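Local coordinates for protein afamin (Homo sapiens, PDB 6FAK) that carries hydrophobic molecules in body fluids, keeps lipidated Wnt proteins soluble and active, and binds vitamin E, at residues Val213-Tyr218 with Ser236-Val241; Glu144-Asn149 with Pro155-Val160. All coordinates share one frame; numbering follows the deposited sequence. Where two conformers were deposited one is given.

Interaction 1: residues Val213-Tyr218 with Ser236-Val241; sequences VVHFIY and SLVEDV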
loop_
_atom_site.group_PDB
_atom_site.type_symbol
_atom_site.label_atom_id
_atom_site.label_comp_id
_atom_site.label_asym_id
_atom_site.label_seq_id
_atom_site.Cartn_x
_atom_site.Cartn_y
_atom_site.Cartn_z
ATOM N N VAL A 213 10.051 -12.005 10.968
ATOM C CA VAL A 213 9.028 -11.304 11.674
ATOM C C VAL A 213 7.882 -11.220 10.698
ATOM O O VAL A 213 6.713 -11.407 11.048
ATOM C CB VAL A 213 9.533 -9.881 12.007
ATOM C CG1 VAL A 213 8.391 -8.969 12.371
ATOM C CG2 VAL A 213 10.661 -9.946 13.052
ATOM N N VAL A 214 8.217 -10.938 9.451
ATOM C CA VAL A 214 7.203 -10.659 8.480
ATOM C C VAL A 214 6.409 -11.836 8.013
ATOM O O VAL A 214 5.246 -11.634 7.781
ATOM C CB VAL A 214 7.766 -9.726 7.347
ATOM C CG1 VAL A 214 6.771 -9.496 6.219
ATOM C CG2 VAL A 214 8.146 -8.392 7.963
ATOM N N HIS A 215 6.953 -13.065 7.949
ATOM C CA HIS A 215 6.158 -14.223 7.472
ATOM C C HIS A 215 5.044 -14.690 8.457
ATOM O O HIS A 215 4.164 -15.509 8.103
ATOM C CB HIS A 215 7.056 -15.400 7.102
ATOM C CG HIS A 215 7.409 -16.284 8.254
ATOM N ND1 HIS A 215 8.334 -15.920 9.212
ATOM C CD2 HIS A 215 6.975 -17.519 8.602
ATOM C CE1 HIS A 215 8.424 -16.872 10.124
ATOM N NE2 HIS A 215 7.634 -17.866 9.765
ATOM N N PHE A 216 5.044 -14.138 9.662
ATOM C CA PHE A 216 3.857 -14.215 10.518
ATOM C C PHE A 216 2.601 -13.555 9.919
ATOM O O PHE A 216 1.471 -14.052 10.098
ATOM C CB PHE A 216 4.174 -13.791 11.952
ATOM C CG PHE A 216 4.884 -14.867 12.710
ATOM C CD1 PHE A 216 6.239 -15.154 12.460
ATOM C CD2 PHE A 216 4.204 -15.680 13.589
ATOM C CE1 PHE A 216 6.901 -16.184 13.141
ATOM C CE2 PHE A 216 4.854 -16.726 14.255
ATOM C CZ PHE A 216 6.180 -16.998 14.028
ATOM N N ILE A 217 2.831 -12.506 9.135
ATOM C CA ILE A 217 1.768 -11.882 8.374
ATOM C C ILE A 217 1.104 -12.888 7.438
ATOM O O ILE A 217 -0.095 -12.911 7.361
ATOM C CB ILE A 217 2.259 -10.675 7.516
ATOM C CG1 ILE A 217 2.700 -9.542 8.410
ATOM C CG2 ILE A 217 1.157 -10.174 6.557
ATOM C CD1 ILE A 217 3.323 -8.402 7.624
ATOM N N TYR A 218 1.893 -13.691 6.720
ATOM C CA TYR A 218 1.360 -14.615 5.734
ATOM C C TYR A 218 0.683 -15.791 6.430
ATOM O O TYR A 218 -0.315 -16.348 5.938
ATOM C CB TYR A 218 2.438 -15.109 4.715
ATOM C CG TYR A 218 3.557 -14.136 4.314
ATOM C CD1 TYR A 218 3.264 -12.843 3.851
ATOM C CD2 TYR A 218 4.902 -14.537 4.321
ATOM C CE1 TYR A 218 4.298 -11.958 3.492
ATOM C CE2 TYR A 218 5.928 -13.683 3.920
ATOM C CZ TYR A 218 5.632 -12.379 3.521
ATOM O OH TYR A 218 6.669 -11.512 3.185
ATOM N N SER A 236 4.239 -24.934 4.106
ATOM C CA SER A 236 4.773 -25.069 2.769
ATOM C C SER A 236 4.361 -23.907 1.833
ATOM O O SER A 236 5.200 -23.355 1.085
ATOM C CB SER A 236 4.352 -26.430 2.187
ATOM O OG SER A 236 4.986 -26.609 0.953
ATOM N N LEU A 237 3.098 -23.505 1.938
ATOM C CA LEU A 237 2.554 -22.407 1.148
ATOM C C LEU A 237 3.185 -21.075 1.571
ATOM O O LEU A 237 3.518 -20.252 0.725
ATOM C CB LEU A 237 1.038 -22.361 1.281
ATOM C CG LEU A 237 0.227 -21.352 0.495
ATOM C CD1 LEU A 237 0.510 -21.488 -1.005
ATOM C CD2 LEU A 237 -1.249 -21.499 0.804
ATOM N N VAL A 238 3.337 -20.886 2.875
ATOM C CA VAL A 238 3.973 -19.715 3.428
ATOM C C VAL A 238 5.397 -19.545 2.898
ATOM O O VAL A 238 5.794 -18.403 2.611
ATOM C CB VAL A 238 3.958 -19.699 4.952
ATOM C CG1 VAL A 238 4.953 -18.678 5.537
ATOM C CG2 VAL A 238 2.551 -19.434 5.445
ATOM N N GLU A 239 6.149 -20.641 2.766
ATOM C CA GLU A 239 7.480 -20.597 2.134
ATOM C C GLU A 239 7.460 -20.071 0.697
ATOM O O GLU A 239 8.294 -19.214 0.349
ATOM C CB GLU A 239 8.180 -21.974 2.176
ATOM C CG GLU A 239 8.596 -22.377 3.571
ATOM C CD GLU A 239 10.030 -21.999 3.876
ATOM O OE1 GLU A 239 10.519 -20.948 3.386
ATOM O OE2 GLU A 239 10.695 -22.773 4.594
ATOM N N ASP A 240 6.493 -20.532 -0.098
ATOM C CA ASP A 240 6.301 -20.036 -1.449
ATOM C C ASP A 240 5.904 -18.546 -1.475
ATOM O O ASP A 240 6.461 -17.764 -2.283
ATOM C CB ASP A 240 5.273 -20.865 -2.221
ATOM C CG ASP A 240 5.764 -22.284 -2.599
ATOM O OD1 ASP A 240 6.959 -22.626 -2.473
ATOM O OD2 ASP A 240 4.907 -23.092 -3.030
ATOM N N VAL A 241 4.981 -18.150 -0.594
ATOM C CA VAL A 241 4.583 -16.771 -0.504
ATOM C C VAL A 241 5.743 -15.852 -0.093
ATOM O O VAL A 241 5.896 -14.774 -0.699
ATOM C CB VAL A 241 3.373 -16.582 0.428
ATOM C CG1 VAL A 241 3.022 -15.132 0.546
ATOM C CG2 VAL A 241 2.164 -17.300 -0.118
#
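V241 and Y218 meet where helices 216-225 and 231-250 pack, and the backbone N of V241 is held by L237 O at 2.9 Å within helix 231-250. No polar bond joins the two segments; the contact is apolar. V241 lays a methyl over one face of the Y218 ring. Its CG1 is 4.2 Å from the ring centroid and 20° off the ring normal, a CH-pi contact displaced toward the rim. The nearest ring atom is Y218 CG, 3.9 Å from V241 CG1. V214 O lies over the centre of the opposite face. V238, one turn before V241, uses the same branch at the ring's edge: its CG1 is 4.3 Å from Y218 CD2. That branch is anti to the backbone N (chi1 164°), and this turns it toward the first segment. H215 CD2 comes to V238 CG1 at the imidazole edge, but H215 has two conformers, so this contact is doubtful. Y218 further packs on V202 of helix 177-209, and its ring meets that of Y245 with the planes nearly parallel. A tetraethylene glycol molecule, probably from the crystallisation liquor, lies close to V241. The arrangement is helix-helix packing of the second albumin domain, within its binding pocket region for hydrophobic ligands.

Interaction 2: residues Glu144-Asn149 with Pro155-Val160; sequences EVARRN and PTLLTV
V145 and A146 receive L157 between them, where two successive helices of the first, all-helical albumin domain pack together. The apolar part rests on the two methyls of L157. CD1 lies 4.1 Å from V145 CG1, and CD2 lies 4.1 Å from A146 CB. The V145 and L157 side chains run past each other in opposite directions. The chi1 of L157, -111°, is unstaggered, and at this value its two methyls reach V145 and A146. I28 and Q32 of helix 22-33 and L192 of helix 177-209 also touch L157, so it is buried among several helices.

The polar bonds stay within each segment. N149 ND2 donates to V145 O at 2.8 Å, which ties the residue after helix 134-148 back to its last turn. T159 OG1 and T159 N both bond to P155 O, from opposite faces of its plane.

The charged part is a salt-bridge network of E144, R147 and R148, which takes no part in the contact with L157. R147 NH1 adds only a weak bond to E144 OE1. R148 NH1 grips E144 twice: it bonds to the backbone O at 3.0 Å, and it reaches OE1 at 2.7 Å on the anti side of the carboxylate.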
loop_
_atom_site.group_PDB
_atom_site.type_symbol
_atom_site.label_atom_id
_atom_site.label_comp_id
_atom_site.label_asym_id
_atom_site.label_seq_id
_atom_site.Cartn_x
_atom_site.Cartn_y
_atom_site.Cartn_z
ATOM N N GLU A 144 3.647 4.935 -18.266
ATOM C CA GLU A 144 3.257 6.088 -17.477
ATOM C C GLU A 144 2.765 5.648 -16.100
ATOM O O GLU A 144 3.099 6.296 -15.066
ATOM C CB GLU A 144 2.215 6.965 -18.204
ATOM C CG GLU A 144 2.689 7.636 -19.527
ATOM C CD GLU A 144 3.764 8.713 -19.400
ATOM O OE1 GLU A 144 4.196 9.030 -18.275
ATOM O OE2 GLU A 144 4.187 9.263 -20.467
ATOM N N VAL A 145 2.073 4.511 -16.052
ATOM C CA VAL A 145 1.613 3.952 -14.780
ATOM C C VAL A 145 2.767 3.428 -13.915
ATOM O O VAL A 145 2.862 3.745 -12.726
ATOM C CB VAL A 145 0.498 2.905 -15.002
ATOM C CG1 VAL A 145 0.054 2.332 -13.671
ATOM C CG2 VAL A 145 -0.725 3.591 -15.626
ATOM N N ALA A 146 3.682 2.663 -14.510
ATOM C CA ALA A 146 4.752 2.020 -13.754
ATOM C C ALA A 146 5.756 3.006 -13.136
ATOM O O ALA A 146 6.136 2.864 -11.990
ATOM C CB ALA A 146 5.478 1.027 -14.621
ATOM N N ARG A 147 6.128 4.048 -13.876
ATOM C CA ARG A 147 7.045 5.060 -13.332
ATOM C C ARG A 147 6.434 5.831 -12.184
ATOM O O ARG A 147 7.169 6.281 -11.298
ATOM C CB ARG A 147 7.584 6.009 -14.437
ATOM C CG ARG A 147 6.526 6.876 -15.123
ATOM C CD ARG A 147 6.956 7.291 -16.544
ATOM N NE ARG A 147 8.221 8.034 -16.509
ATOM C CZ ARG A 147 8.400 9.299 -16.858
ATOM N NH1 ARG A 147 7.383 10.013 -17.344
ATOM N NH2 ARG A 147 9.596 9.858 -16.715
ATOM N N ARG A 148 5.101 5.917 -12.160
ATOM C CA ARG A 148 4.391 6.576 -11.053
ATOM C C ARG A 148 4.020 5.633 -9.910
ATOM O O ARG A 148 3.578 6.104 -8.877
ATOM C CB ARG A 148 3.137 7.285 -11.555
ATOM C CG ARG A 148 3.436 8.574 -12.346
ATOM C CD ARG A 148 2.205 9.074 -13.130
ATOM N NE ARG A 148 2.536 10.303 -13.872
ATOM C CZ ARG A 148 3.146 10.344 -15.039
ATOM N NH1 ARG A 148 3.421 9.213 -15.702
ATOM N NH2 ARG A 148 3.506 11.520 -15.561
ATOM N N ASN A 149 4.231 4.335 -10.093
ATOM C CA ASN A 149 3.865 3.294 -9.114
ATOM C C ASN A 149 5.037 2.301 -9.040
ATOM O O ASN A 149 4.904 1.136 -9.437
ATOM C CB ASN A 149 2.534 2.606 -9.528
ATOM C CG ASN A 149 1.371 3.541 -9.478
ATOM O OD1 ASN A 149 0.805 3.723 -8.425
ATOM N ND2 ASN A 149 1.040 4.205 -10.620
ATOM N N PRO A 155 2.295 -8.599 -11.691
ATOM C CA PRO A 155 1.005 -9.223 -11.968
ATOM C C PRO A 155 -0.160 -8.250 -11.733
ATOM O O PRO A 155 -1.139 -8.243 -12.488
ATOM C CB PRO A 155 0.966 -10.397 -10.965
ATOM C CG PRO A 155 2.392 -10.722 -10.720
ATOM C CD PRO A 155 3.111 -9.420 -10.770
ATOM N N THR A 156 -0.035 -7.378 -10.732
ATOM C CA THR A 156 -1.032 -6.357 -10.458
ATOM C C THR A 156 -1.152 -5.317 -11.603
ATOM O O THR A 156 -2.265 -5.019 -12.095
ATOM C CB THR A 156 -0.769 -5.678 -9.106
ATOM O OG1 THR A 156 -0.722 -6.700 -8.098
ATOM C CG2 THR A 156 -1.857 -4.681 -8.804
ATOM N N LEU A 157 -0.007 -4.803 -12.028
ATOM C CA LEU A 157 0.066 -3.805 -13.077
ATOM C C LEU A 157 -0.454 -4.338 -14.404
ATOM O O LEU A 157 -1.167 -3.607 -15.146
ATOM C CB LEU A 157 1.503 -3.294 -13.264
ATOM C CG LEU A 157 1.926 -1.892 -12.890
ATOM C CD1 LEU A 157 1.037 -1.180 -11.858
ATOM C CD2 LEU A 157 3.393 -1.829 -12.504
ATOM N N LEU A 158 -0.078 -5.564 -14.729
ATOM C CA LEU A 158 -0.607 -6.234 -15.952
ATOM C C LEU A 158 -2.141 -6.445 -15.904
ATOM O O LEU A 158 -2.836 -6.276 -16.905
ATOM C CB LEU A 158 0.086 -7.562 -16.189
ATOM C CG LEU A 158 1.564 -7.522 -16.542
ATOM C CD1 LEU A 158 2.157 -8.919 -16.413
ATOM C CD2 LEU A 158 1.819 -6.981 -17.924
ATOM N N THR A 159 -2.672 -6.828 -14.757
ATOM C CA THR A 159 -4.102 -6.887 -14.567
ATOM C C THR A 159 -4.767 -5.515 -14.725
ATOM O O THR A 159 -5.860 -5.381 -15.355
ATOM C CB THR A 159 -4.442 -7.500 -13.190
ATOM O OG1 THR A 159 -3.957 -8.845 -13.158
ATOM C CG2 THR A 159 -5.951 -7.500 -12.932
ATOM N N VAL A 160 -4.147 -4.510 -14.127
ATOM C CA VAL A 160 -4.618 -3.145 -14.270
ATOM C C VAL A 160 -4.632 -2.736 -15.765
ATOM O O VAL A 160 -5.619 -2.185 -16.218
ATOM C CB VAL A 160 -3.827 -2.187 -13.310
ATOM C CG1 VAL A 160 -4.032 -0.725 -13.656
ATOM C CG2 VAL A 160 -4.298 -2.424 -11.888
#

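Overall arrangement
Interaction 2 comes first along the chain and closes before interaction 1 opens. It belongs to the first albumin domain and joins helices 134-148 and 154-171. Interaction 1 belongs to the second and joins the early part of helix 216-225, with H215 close by, to helix 231-250. The centres are 25 Å apart and the nearest atoms about 11 Å apart, so the two do not touch. Helix 177-209 runs past both contacts and touches residues of each. Helix 253-268 packs on segments 236-241 and 155-160. The two contacts are thus separate packing sites bridged by shared helices. Interaction 1 lies in the region of the hydrophobic binding pocket; interaction 2 lies in the neighbouring domain.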